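Long-range contact in arginine 3rd transport system periplasmic binding protein (PDB 3KZG), which probably binds arginine in the periplasm and delivers it to a membrane transporter: residues K111-V125 against N149-A161. Sequence-based numbering, arbitrary orientation.
Sequences KKIGVRKGTPYARQV and NNQVDASLMDYEA
Gly114 sits opposite Ser155 in a parallel ladder, bonded to Ala154 and Leu156 on either side of it: its N donates to Ala154 O (2.8 Å), its O accepts from Leu156 N (3.1 Å), and the strand axes run 33° apart. At the start of the ladder Lys112 O accepts from Asp153 N, while Lys112 N gives an almost straight bond (171°) to Asp153 OD2 at 2.6 Å, meeting this oxygen on its anti side. Further on the strands splay, and a water bridges Arg116 N and Leu156 O.

Leu156, with CG anti to its backbone N (chi1 179°), reaches against helix 121-127. Its CD2 presses on Val125 CG2 at 3.3 Å, tighter than usual, and lies 3.6 Å from Gln124 NE2, whose amide oxygen bonds Ser92. Tyr121 OH donates to Asp158 OD1 (2.5 Å) from above the carboxylate plane, with the oxygen at the ring edge. Asp158 OD2 is tied through a second water to Arg116 NH1 and directly to Asn13 of the other lobe.

These are inner strands of the five-stranded sheet in a periplasmic binding protein lobe: strand 112-116 also pairs with 133-137, strand 154-158 with 91-97, and helix 140-148 packs on the face bearing Ser155 and Met157.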
loop_
_atom_site.group_PDB
_atom_site.type_symbol
_atom_site.label_atom_id
_atom_site.label_comp_id
_atom_site.label_asym_id
_atom_site.label_seq_id
_atom_site.Cartn_x
_atom_site.Cartn_y
_atom_site.Cartn_z
ATOM N N LYS A 111 2.290 39.408 -25.099
ATOM C CA LYS A 111 2.246 38.374 -26.130
ATOM C C LYS A 111 0.840 37.970 -26.556
ATOM O O LYS A 111 -0.138 38.201 -25.836
ATOM C CB LYS A 111 2.995 37.125 -25.654
ATOM C CG LYS A 111 4.372 37.393 -25.082
ATOM C CD LYS A 111 5.239 38.194 -26.038
ATOM C CE LYS A 111 6.590 38.502 -25.410
ATOM N NZ LYS A 111 7.332 39.522 -26.195
ATOM N N LYS A 112 0.749 37.373 -27.741
ATOM C CA LYS A 112 -0.522 36.898 -28.275
ATOM C C LYS A 112 -0.618 35.439 -27.836
ATOM O O LYS A 112 0.291 34.645 -28.096
ATOM C CB LYS A 112 -0.524 36.984 -29.802
ATOM C CG LYS A 112 -0.168 38.357 -30.348
ATOM C CD LYS A 112 -0.050 38.331 -31.868
ATOM C CE LYS A 112 -1.391 38.053 -32.520
ATOM N NZ LYS A 112 -2.353 39.161 -32.267
ATOM N N ILE A 113 -1.718 35.092 -27.173
ATOM C CA ILE A 113 -1.911 33.741 -26.658
ATOM C C ILE A 113 -3.032 32.969 -27.343
ATOM O O ILE A 113 -4.152 33.460 -27.461
ATOM C CB ILE A 113 -2.232 33.765 -25.141
ATOM C CG1 ILE A 113 -1.272 34.709 -24.403
ATOM C CG2 ILE A 113 -2.151 32.358 -24.577
ATOM C CD1 ILE A 113 0.191 34.296 -24.461
ATOM N N GLY A 114 -2.728 31.751 -27.777
ATOM C CA GLY A 114 -3.736 30.923 -28.413
ATOM C C GLY A 114 -4.512 30.169 -27.349
ATOM O O GLY A 114 -3.947 29.759 -26.333
ATOM N N VAL A 115 -5.808 29.986 -27.573
ATOM C CA VAL A 115 -6.662 29.279 -26.626
ATOM C C VAL A 115 -7.721 28.467 -27.367
ATOM O O VAL A 115 -8.138 28.841 -28.463
ATOM C CB VAL A 115 -7.348 30.283 -25.658
ATOM C CG1 VAL A 115 -8.590 29.672 -25.055
ATOM C CG2 VAL A 115 -6.372 30.685 -24.553
ATOM N N ARG A 116 -8.144 27.354 -26.773
ATOM C CA ARG A 116 -9.157 26.492 -27.378
ATOM C C ARG A 116 -10.542 27.075 -27.094
ATOM O O ARG A 116 -10.953 27.184 -25.938
ATOM C CB ARG A 116 -9.064 25.081 -26.791
ATOM C CG ARG A 116 -9.891 24.018 -27.510
ATOM C CD ARG A 116 -9.871 22.713 -26.727
ATOM N NE ARG A 116 -10.357 21.577 -27.503
ATOM C CZ ARG A 116 -10.518 20.351 -27.018
ATOM N NH1 ARG A 116 -10.237 20.092 -25.744
ATOM N NH2 ARG A 116 -10.937 19.374 -27.811
ATOM N N LYS A 117 -11.257 27.447 -28.151
ATOM C CA LYS A 117 -12.589 28.030 -28.008
ATOM C C LYS A 117 -13.526 27.137 -27.192
ATOM O O LYS A 117 -13.674 25.957 -27.484
ATOM C CB LYS A 117 -13.205 28.290 -29.387
ATOM C CG LYS A 117 -14.562 28.989 -29.322
ATOM C CD LYS A 117 -15.159 29.225 -30.703
ATOM C CE LYS A 117 -16.460 30.013 -30.599
ATOM N NZ LYS A 117 -17.093 30.267 -31.927
ATOM N N GLY A 118 -14.166 27.716 -26.179
ATOM C CA GLY A 118 -15.077 26.949 -25.343
ATOM C C GLY A 118 -14.536 26.685 -23.946
ATOM O O GLY A 118 -15.293 26.339 -23.041
ATOM N N THR A 119 -13.224 26.840 -23.766
ATOM C CA THR A 119 -12.606 26.623 -22.460
ATOM C C THR A 119 -12.561 27.934 -21.689
ATOM O O THR A 119 -12.809 29.002 -22.244
ATOM C CB THR A 119 -11.144 26.113 -22.575
ATOM O OG1 THR A 119 -10.324 27.135 -23.159
ATOM C CG2 THR A 119 -11.074 24.856 -23.413
ATOM N N PRO A 120 -12.246 27.868 -20.387
ATOM C CA PRO A 120 -12.173 29.082 -19.573
ATOM C C PRO A 120 -10.780 29.703 -19.654
ATOM O O PRO A 120 -10.456 30.622 -18.901
ATOM C CB PRO A 120 -12.497 28.566 -18.179
ATOM C CG PRO A 120 -11.809 27.236 -18.176
ATOM C CD PRO A 120 -12.170 26.663 -19.541
ATOM N N TYR A 121 -9.968 29.210 -20.586
ATOM C CA TYR A 121 -8.600 29.696 -20.730
ATOM C C TYR A 121 -8.441 31.140 -21.212
ATOM O O TYR A 121 -7.509 31.838 -20.797
ATOM C CB TYR A 121 -7.799 28.730 -21.606
ATOM C CG TYR A 121 -7.680 27.348 -20.983
ATOM C CD1 TYR A 121 -7.534 27.200 -19.598
ATOM C CD2 TYR A 121 -7.691 26.195 -21.768
ATOM C CE1 TYR A 121 -7.400 25.944 -19.014
ATOM C CE2 TYR A 121 -7.556 24.930 -21.191
ATOM C CZ TYR A 121 -7.411 24.816 -19.812
ATOM O OH TYR A 121 -7.282 23.582 -19.228
ATOM N N ALA A 122 -9.341 31.596 -22.075
ATOM C CA ALA A 122 -9.269 32.971 -22.545
ATOM C C ALA A 122 -9.429 33.864 -21.321
ATOM O O ALA A 122 -8.701 34.846 -21.138
ATOM C CB ALA A 122 -10.391 33.251 -23.539
ATOM N N ARG A 123 -10.396 33.513 -20.480
ATOM C CA ARG A 123 -10.665 34.273 -19.270
ATOM C C ARG A 123 -9.470 34.248 -18.321
ATOM O O ARG A 123 -9.153 35.253 -17.686
ATOM C CB ARG A 123 -11.907 33.712 -18.571
ATOM C CG ARG A 123 -12.325 34.483 -17.332
ATOM C CD ARG A 123 -13.630 33.943 -16.767
ATOM N NE ARG A 123 -14.740 34.104 -17.703
ATOM C CZ ARG A 123 -15.221 35.279 -18.105
ATOM N NH1 ARG A 123 -14.692 36.412 -17.656
ATOM N NH2 ARG A 123 -16.237 35.322 -18.958
ATOM N N GLN A 124 -8.795 33.106 -18.235
ATOM C CA GLN A 124 -7.634 32.983 -17.358
ATOM C C GLN A 124 -6.509 33.900 -17.825
ATOM O O GLN A 124 -5.874 34.586 -17.024
ATOM C CB GLN A 124 -7.124 31.545 -17.335
ATOM C CG GLN A 124 -6.089 31.303 -16.251
ATOM C CD GLN A 124 -5.312 30.024 -16.454
ATOM O OE1 GLN A 124 -5.884 28.969 -16.721
ATOM N NE2 GLN A 124 -3.992 30.109 -16.321
ATOM N N VAL A 125 -6.273 33.907 -19.133
ATOM C CA VAL A 125 -5.230 34.730 -19.723
ATOM C C VAL A 125 -5.465 36.219 -19.480
ATOM O O VAL A 125 -4.575 36.931 -19.010
ATOM C CB VAL A 125 -5.133 34.484 -21.257
ATOM C CG1 VAL A 125 -4.124 35.429 -21.885
ATOM C CG2 VAL A 125 -4.731 33.040 -21.526
ATOM N N ASN A 149 3.329 28.398 -36.948
ATOM C CA ASN A 149 3.398 29.463 -37.950
ATOM C C ASN A 149 3.644 30.818 -37.309
ATOM O O ASN A 149 3.647 31.845 -37.989
ATOM C CB ASN A 149 2.096 29.532 -38.758
ATOM C CG ASN A 149 1.980 28.425 -39.781
ATOM O OD1 ASN A 149 0.900 28.173 -40.315
ATOM N ND2 ASN A 149 3.096 27.764 -40.072
ATOM N N ASN A 150 3.831 30.816 -35.996
ATOM C CA ASN A 150 4.088 32.044 -35.261
ATOM C C ASN A 150 2.920 33.026 -35.358
ATOM O O ASN A 150 3.122 34.243 -35.361
ATOM C CB ASN A 150 5.376 32.694 -35.785
ATOM C CG ASN A 150 5.975 33.675 -34.803
ATOM O OD1 ASN A 150 6.152 33.362 -33.623
ATOM N ND2 ASN A 150 6.305 34.869 -35.287
ATOM N N GLN A 151 1.703 32.494 -35.446
ATOM C CA GLN A 151 0.502 33.326 -35.518
ATOM C C GLN A 151 0.178 33.791 -34.093
ATOM O O GLN A 151 -0.483 34.807 -33.889
ATOM C CB GLN A 151 -0.667 32.526 -36.095
ATOM C CG GLN A 151 -0.389 31.893 -37.458
ATOM C CD GLN A 151 -0.245 32.904 -38.589
ATOM O OE1 GLN A 151 0.666 33.732 -38.594
ATOM N NE2 GLN A 151 -1.148 32.832 -39.561
ATOM N N VAL A 152 0.632 33.008 -33.118
ATOM C CA VAL A 152 0.490 33.332 -31.703
ATOM C C VAL A 152 1.872 33.053 -31.110
ATOM O O VAL A 152 2.627 32.231 -31.642
ATOM C CB VAL A 152 -0.582 32.459 -30.975
ATOM C CG1 VAL A 152 -1.983 32.849 -31.442
ATOM C CG2 VAL A 152 -0.329 30.983 -31.215
ATOM N N ASP A 153 2.206 33.745 -30.028
ATOM C CA ASP A 153 3.495 33.581 -29.373
ATOM C C ASP A 153 3.536 32.353 -28.474
ATOM O O ASP A 153 4.594 31.771 -28.236
ATOM C CB ASP A 153 3.813 34.821 -28.538
ATOM C CG ASP A 153 3.783 36.093 -29.350
ATOM O OD1 ASP A 153 4.474 36.153 -30.386
ATOM O OD2 ASP A 153 3.072 37.038 -28.950
ATOM N N ALA A 154 2.375 31.969 -27.964
ATOM C CA ALA A 154 2.278 30.824 -27.076
ATOM C C ALA A 154 0.826 30.383 -26.984
ATOM O O ALA A 154 -0.071 31.036 -27.518
ATOM C CB ALA A 154 2.793 31.193 -25.689
ATOM N N SER A 155 0.612 29.278 -26.287
ATOM C CA SER A 155 -0.712 28.712 -26.113
ATOM C C SER A 155 -0.935 28.270 -24.666
ATOM O O SER A 155 -0.016 27.777 -24.010
ATOM C CB SER A 155 -0.872 27.515 -27.058
ATOM O OG SER A 155 -2.060 26.797 -26.787
ATOM N N LEU A 156 -2.153 28.471 -24.170
ATOM C CA LEU A 156 -2.522 28.055 -22.822
ATOM C C LEU A 156 -3.532 26.936 -23.040
ATOM O O LEU A 156 -4.598 27.159 -23.614
ATOM C CB LEU A 156 -3.165 29.218 -22.042
ATOM C CG LEU A 156 -3.619 28.895 -20.608
ATOM C CD1 LEU A 156 -2.450 28.341 -19.804
ATOM C CD2 LEU A 156 -4.169 30.149 -19.944
HETATM N N MSE A 157 -3.168 25.728 -22.611
HETATM C CA MSE A 157 -4.009 24.545 -22.763
HETATM C C MSE A 157 -3.946 23.674 -21.509
HETATM O O MSE A 157 -3.312 24.046 -20.526
HETATM C CB MSE A 157 -3.548 23.732 -23.985
HETATM C CG MSE A 157 -2.112 23.204 -23.912
HETATM SE SE MSE A 157 -1.498 22.302 -25.537
HETATM C CE MSE A 157 -1.386 23.853 -26.726
ATOM N N ASP A 158 -4.615 22.526 -21.547
ATOM C CA ASP A 158 -4.609 21.604 -20.416
ATOM C C ASP A 158 -3.163 21.184 -20.121
ATOM O O ASP A 158 -2.368 20.965 -21.044
ATOM C CB ASP A 158 -5.441 20.352 -20.728
ATOM C CG ASP A 158 -6.881 20.673 -21.122
ATOM O OD1 ASP A 158 -7.588 21.351 -20.347
ATOM O OD2 ASP A 158 -7.312 20.233 -22.209
ATOM N N TYR A 159 -2.830 21.070 -18.841
ATOM C CA TYR A 159 -1.493 20.671 -18.418
ATOM C C TYR A 159 -1.049 19.323 -19.001
ATOM O O TYR A 159 0.048 19.223 -19.556
ATOM C CB TYR A 159 -1.421 20.622 -16.888
ATOM C CG TYR A 159 -0.126 20.041 -16.362
ATOM C CD1 TYR A 159 1.086 20.705 -16.556
ATOM C CD2 TYR A 159 -0.108 18.810 -15.706
ATOM C CE1 TYR A 159 2.289 20.158 -16.118
ATOM C CE2 TYR A 159 1.091 18.250 -15.261
ATOM C CZ TYR A 159 2.285 18.930 -15.471
ATOM O OH TYR A 159 3.474 18.383 -15.054
ATOM N N GLU A 160 -1.887 18.290 -18.880
ATOM C CA GLU A 160 -1.524 16.975 -19.408
ATOM C C GLU A 160 -1.450 16.977 -20.935
ATOM O O GLU A 160 -0.754 16.146 -21.526
ATOM C CB GLU A 160 -2.511 15.889 -18.961
ATOM C CG GLU A 160 -2.487 15.537 -17.476
ATOM C CD GLU A 160 -1.110 15.156 -16.961
ATOM O OE1 GLU A 160 -0.270 14.690 -17.756
ATOM O OE2 GLU A 160 -0.871 15.319 -15.747
ATOM N N ALA A 161 -2.179 17.890 -21.572
ATOM C CA ALA A 161 -2.155 17.995 -23.031
ATOM C C ALA A 161 -0.832 18.637 -23.436
ATOM O O ALA A 161 -0.223 18.253 -24.432
ATOM C CB ALA A 161 -3.324 18.852 -23.531
HETATM O O HOH W 1 -9.275 21.693 -23.349
HETATM O O HOH W 2 -6.457 25.855 -25.034
#